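Local coordinates for Ral guanine nucleotide dissociation stimulator-like 2 (Mus musculus, PDB 4JGW), which probably acts as a guanine nucleotide exchange factor for Ral-type small G proteins and associates in vitro with GTP-bound Rap1A and H-Ras, at residues P223-G228 with P244-T249; P389-F394 with S427-L432. One frame throughout, in Å; residues are numbered along the deposited sequence.

Contact 1 (P223-G228 with P244-T249); sequences PSQCLG and PSVRAT
The first turn of helix 244-264, in the CDC25-homology domain, is met by a short 3-10 turn from the preceding loop, and the meeting shows how one amide oxygen can serve a helix start. Q225 reaches across to S245: CG is anti to the carbonyl carbon (chi1 -69°) and the chain beyond is extended, which carries the carboxamide to the start of the helix. There OE1 takes two donors from one residue. The hydroxyl OG of S245 binds OE1 at 2.5 Å, a length so short that its exact value is doubtful, and the backbone N of S245 donates to the same OE1 at 3.2 Å. The two approaches differ. The N-H comes in the plane of the carboxamide but is bent at the hydrogen (139°), whereas the hydroxyl sits well above that plane. A chi1 of 74° sets OG between the backbone N and the carbonyl carbon, close enough to the N-H for both to reach one acceptor. The same OG is also bonded to the backbone N of I222.

P244 flanks the polar pair, its CD 3.5 Å from Q225 OE1, and its ring crosses the Q225 side chain at about a right angle. Beside the polar pair the chemistry turns apolar. V246 CG2 lies 3.7 Å from Q225 CB and 3.6 Å from the Q225 carbonyl O, while C226 SG approaches CG2 at 3.9 Å. V246 is buried further by L221 and W231, and C226 by L395 and L398.

A first-turn N-H has no carbonyl earlier in its own helix to bind; here a loop amide supplies the acceptor. This in-plane N-H would help to fix the rotation of the carboxamide, which the positive end of the helix dipole would be expected to polarise.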
# COMPACT_ATOMS: atom_id res chain seq x y z
N PRO A 223 -2.36 -3.78 0.62
CA PRO A 223 -2.29 -2.54 1.40
C PRO A 223 -2.25 -2.73 2.91
O PRO A 223 -1.60 -1.95 3.61
CB PRO A 223 -3.56 -1.79 0.98
CG PRO A 223 -3.86 -2.31 -0.38
CD PRO A 223 -3.50 -3.77 -0.32
N SER A 224 -2.93 -3.76 3.42
CA SER A 224 -2.94 -4.06 4.86
C SER A 224 -1.55 -4.41 5.41
O SER A 224 -1.28 -4.21 6.59
CB SER A 224 -3.93 -5.18 5.17
OG SER A 224 -3.55 -6.39 4.56
N GLN A 225 -0.68 -4.92 4.54
CA GLN A 225 0.70 -5.24 4.93
C GLN A 225 1.53 -3.97 5.19
O GLN A 225 2.61 -4.04 5.77
CB GLN A 225 1.36 -6.15 3.89
CG GLN A 225 0.79 -7.56 3.86
CD GLN A 225 1.40 -8.43 2.77
OE1 GLN A 225 2.33 -8.01 2.07
NE2 GLN A 225 0.89 -9.64 2.62
N CYS A 226 1.01 -2.82 4.76
CA CYS A 226 1.64 -1.52 5.01
C CYS A 226 1.37 -0.98 6.42
O CYS A 226 2.03 -0.03 6.85
CB CYS A 226 1.18 -0.48 3.98
SG CYS A 226 1.62 -0.83 2.27
N LEU A 227 0.41 -1.57 7.12
CA LEU A 227 -0.02 -1.08 8.44
C LEU A 227 1.09 -1.14 9.48
O LEU A 227 1.87 -2.10 9.52
CB LEU A 227 -1.26 -1.84 8.93
CG LEU A 227 -2.57 -1.72 8.14
CD1 LEU A 227 -3.61 -2.70 8.68
CD2 LEU A 227 -3.12 -0.29 8.14
N GLY A 228 1.14 -0.12 10.33
CA GLY A 228 2.15 -0.00 11.38
C GLY A 228 2.24 -1.22 12.29
O GLY A 228 3.33 -1.62 12.70
N PRO A 244 5.31 -9.85 2.53
CA PRO A 244 6.15 -10.06 1.35
C PRO A 244 5.93 -9.05 0.23
O PRO A 244 6.88 -8.68 -0.46
CB PRO A 244 5.76 -11.48 0.88
CG PRO A 244 4.88 -12.05 1.96
CD PRO A 244 4.25 -10.87 2.63
N SER A 245 4.68 -8.61 0.05
CA SER A 245 4.34 -7.68 -1.03
C SER A 245 4.92 -6.28 -0.82
O SER A 245 5.19 -5.57 -1.79
CB SER A 245 2.82 -7.62 -1.23
OG SER A 245 2.18 -6.89 -0.19
N VAL A 246 5.09 -5.89 0.44
CA VAL A 246 5.78 -4.64 0.78
C VAL A 246 7.29 -4.81 0.60
O VAL A 246 7.95 -3.96 -0.01
CB VAL A 246 5.47 -4.17 2.23
CG1 VAL A 246 6.20 -2.88 2.55
CG2 VAL A 246 3.97 -3.99 2.43
N ARG A 247 7.81 -5.93 1.11
CA ARG A 247 9.24 -6.26 1.01
C ARG A 247 9.72 -6.28 -0.44
O ARG A 247 10.78 -5.74 -0.75
CB ARG A 247 9.53 -7.60 1.68
N ALA A 248 8.93 -6.89 -1.33
CA ALA A 248 9.26 -6.99 -2.75
C ALA A 248 9.31 -5.63 -3.46
O ALA A 248 10.11 -5.43 -4.37
CB ALA A 248 8.29 -7.93 -3.46
N THR A 249 8.45 -4.71 -3.02
CA THR A 249 8.45 -3.34 -3.52
C THR A 249 9.71 -2.58 -3.06
O THR A 249 10.31 -1.83 -3.84
CB THR A 249 7.18 -2.57 -3.07
OG1 THR A 249 6.02 -3.20 -3.62
CG2 THR A 249 7.21 -1.12 -3.51

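Contact 2 (P389-F394 with S427-L432)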
# COMPACT_ATOMS: atom_id res chain seq x y z
N PRO A 389 3.44 5.39 -6.91
CA PRO A 389 3.92 6.21 -5.81
C PRO A 389 5.15 5.62 -5.14
O PRO A 389 5.39 4.41 -5.23
CB PRO A 389 2.74 6.20 -4.83
CG PRO A 389 2.08 4.90 -5.06
CD PRO A 389 2.26 4.59 -6.52
N TYR A 390 5.94 6.47 -4.50
CA TYR A 390 6.98 6.02 -3.58
C TYR A 390 6.27 5.56 -2.31
O TYR A 390 5.64 6.35 -1.61
CB TYR A 390 7.99 7.14 -3.29
CG TYR A 390 8.94 6.83 -2.15
CD1 TYR A 390 9.72 5.67 -2.15
CD2 TYR A 390 9.06 7.70 -1.07
CE1 TYR A 390 10.59 5.39 -1.10
CE2 TYR A 390 9.93 7.43 -0.02
CZ TYR A 390 10.69 6.27 -0.04
OH TYR A 390 11.56 5.99 0.99
N LEU A 391 6.38 4.26 -2.04
CA LEU A 391 5.64 3.62 -0.95
C LEU A 391 6.10 4.08 0.44
O LEU A 391 5.30 4.11 1.38
CB LEU A 391 5.71 2.10 -1.07
CG LEU A 391 4.81 1.23 -0.18
CD1 LEU A 391 3.34 1.60 -0.32
CD2 LEU A 391 5.03 -0.24 -0.48
N GLY A 392 7.38 4.44 0.55
CA GLY A 392 7.99 4.85 1.82
C GLY A 392 7.24 5.93 2.58
O GLY A 392 7.21 5.92 3.81
N THR A 393 6.62 6.85 1.85
CA THR A 393 5.83 7.93 2.44
C THR A 393 4.55 7.39 3.10
O THR A 393 4.14 7.89 4.16
CB THR A 393 5.47 9.00 1.39
OG1 THR A 393 6.62 9.28 0.58
CG2 THR A 393 5.02 10.29 2.07
N PHE A 394 3.94 6.39 2.48
CA PHE A 394 2.76 5.73 3.04
C PHE A 394 3.13 4.85 4.23
O PHE A 394 2.37 4.76 5.20
CB PHE A 394 2.03 4.91 1.97
CG PHE A 394 1.35 5.75 0.93
CD1 PHE A 394 2.03 6.15 -0.22
CD2 PHE A 394 0.02 6.14 1.09
CE1 PHE A 394 1.40 6.93 -1.18
CE2 PHE A 394 -0.61 6.92 0.13
CZ PHE A 394 0.08 7.31 -1.01
N SER A 427 -7.24 3.38 1.43
CA SER A 427 -8.11 3.68 0.29
C SER A 427 -7.41 4.58 -0.74
O SER A 427 -7.70 4.49 -1.93
CB SER A 427 -9.44 4.31 0.75
OG SER A 427 -9.25 5.59 1.31
N GLU A 428 -6.50 5.43 -0.27
CA GLU A 428 -5.64 6.22 -1.15
C GLU A 428 -4.75 5.30 -1.99
O GLU A 428 -4.57 5.52 -3.18
CB GLU A 428 -4.75 7.17 -0.34
CG GLU A 428 -5.48 8.31 0.36
CD GLU A 428 -4.57 9.10 1.30
OE1 GLU A 428 -3.37 9.29 0.96
OE2 GLU A 428 -5.05 9.53 2.37
N LEU A 429 -4.21 4.27 -1.34
CA LEU A 429 -3.37 3.28 -2.00
C LEU A 429 -4.19 2.48 -3.02
O LEU A 429 -3.71 2.20 -4.12
CB LEU A 429 -2.76 2.36 -0.94
CG LEU A 429 -1.24 2.09 -0.86
CD1 LEU A 429 -0.38 3.28 -1.26
CD2 LEU A 429 -0.88 1.63 0.55
N LEU A 430 -5.43 2.14 -2.65
CA LEU A 430 -6.36 1.45 -3.56
C LEU A 430 -6.69 2.26 -4.80
O LEU A 430 -6.75 1.72 -5.90
CB LEU A 430 -7.65 1.07 -2.83
CG LEU A 430 -7.64 -0.10 -1.84
CD1 LEU A 430 -8.92 -0.08 -1.01
CD2 LEU A 430 -7.49 -1.44 -2.56
N ARG A 431 -6.90 3.57 -4.63
CA ARG A 431 -7.20 4.45 -5.76
C ARG A 431 -5.97 4.69 -6.64
O ARG A 431 -6.09 4.95 -7.83
CB ARG A 431 -7.81 5.78 -5.28
CG ARG A 431 -6.81 6.91 -5.11
CD ARG A 431 -7.49 8.24 -4.82
NE ARG A 431 -6.69 9.36 -5.32
CZ ARG A 431 -5.65 9.90 -4.67
NH1 ARG A 431 -5.26 9.43 -3.49
NH2 ARG A 431 -5.00 10.91 -5.22
N LEU A 432 -4.78 4.60 -6.05
CA LEU A 432 -3.54 4.72 -6.81
C LEU A 432 -3.26 3.44 -7.59
O LEU A 432 -2.63 3.47 -8.65
CB LEU A 432 -2.36 5.10 -5.91
CG LEU A 432 -2.32 6.54 -5.40
CD1 LEU A 432 -1.36 6.67 -4.24
CD2 LEU A 432 -1.98 7.55 -6.50
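L429 and F394 make the dense centre of this contact, an illustration of how a single methyl can seat an aromatic ring. CD1 of L429 lies over the middle of one face of the F394 ring, 3.6 Å from the centroid and only 9° off the ring normal, a CH-pi contact that touches all six ring carbons at similar range. The methyl gets there through an unusual leucine conformation: chi1 of -127°, which places CG, and chi2 of 34°, which places CD1, both lie away from the staggered positions, which may mean strain or an imprecisely placed side chain. The same CD1 also meets L391 CD1 at 4.2 Å, where the two side chains cross at about a right angle.

One helical turn further on, L432 CD1 touches both F394 CZ at 3.6 Å and P389 CG at 4.0 Å, which lie at about a right angle as seen from the methyl. F218 of helix 203-219 also touches P389, L429 and L432, and the backbone O of Y390 lies in the ring plane at the F394 edge.

E428 forms the looser, partly exposed side. Its OE1 comes to 3.7 Å from F394 CE2, with carboxylate and ring planes steeply inclined, in plain van der Waals contact.

L429 and L432 of helix 416-436 thus hold the first turn of helix 392-404 and the loop leading into it. By family resemblance these two helices correspond to the helical hairpin of the CDC25-homology fold, which in relatives such as Sos inserts into the G protein; the contact lies away from the turn that joins them.

Contact 2 is core packing between helices 392-404 and 416-436, whereas contact 1 is only partly buried and joins a loop to the start of helix 244-264. Contact 1 combines a polar grip with an apolar patch, whereas contact 2 is almost wholly hydrocarbon and aromatic, with one carboxylate at its more exposed side. They share no helix, yet they touch. C226 SG of contact 1 lies 3.9 Å from both L429 CD2 and L391 CD1 of contact 2, and T249 CG2 meets L391 CD2 at 3.8 Å. The apolar part of contact 1 thereby runs into L391 and L429 of contact 2, and the 3-10 turn packs against the presumed hairpin helices.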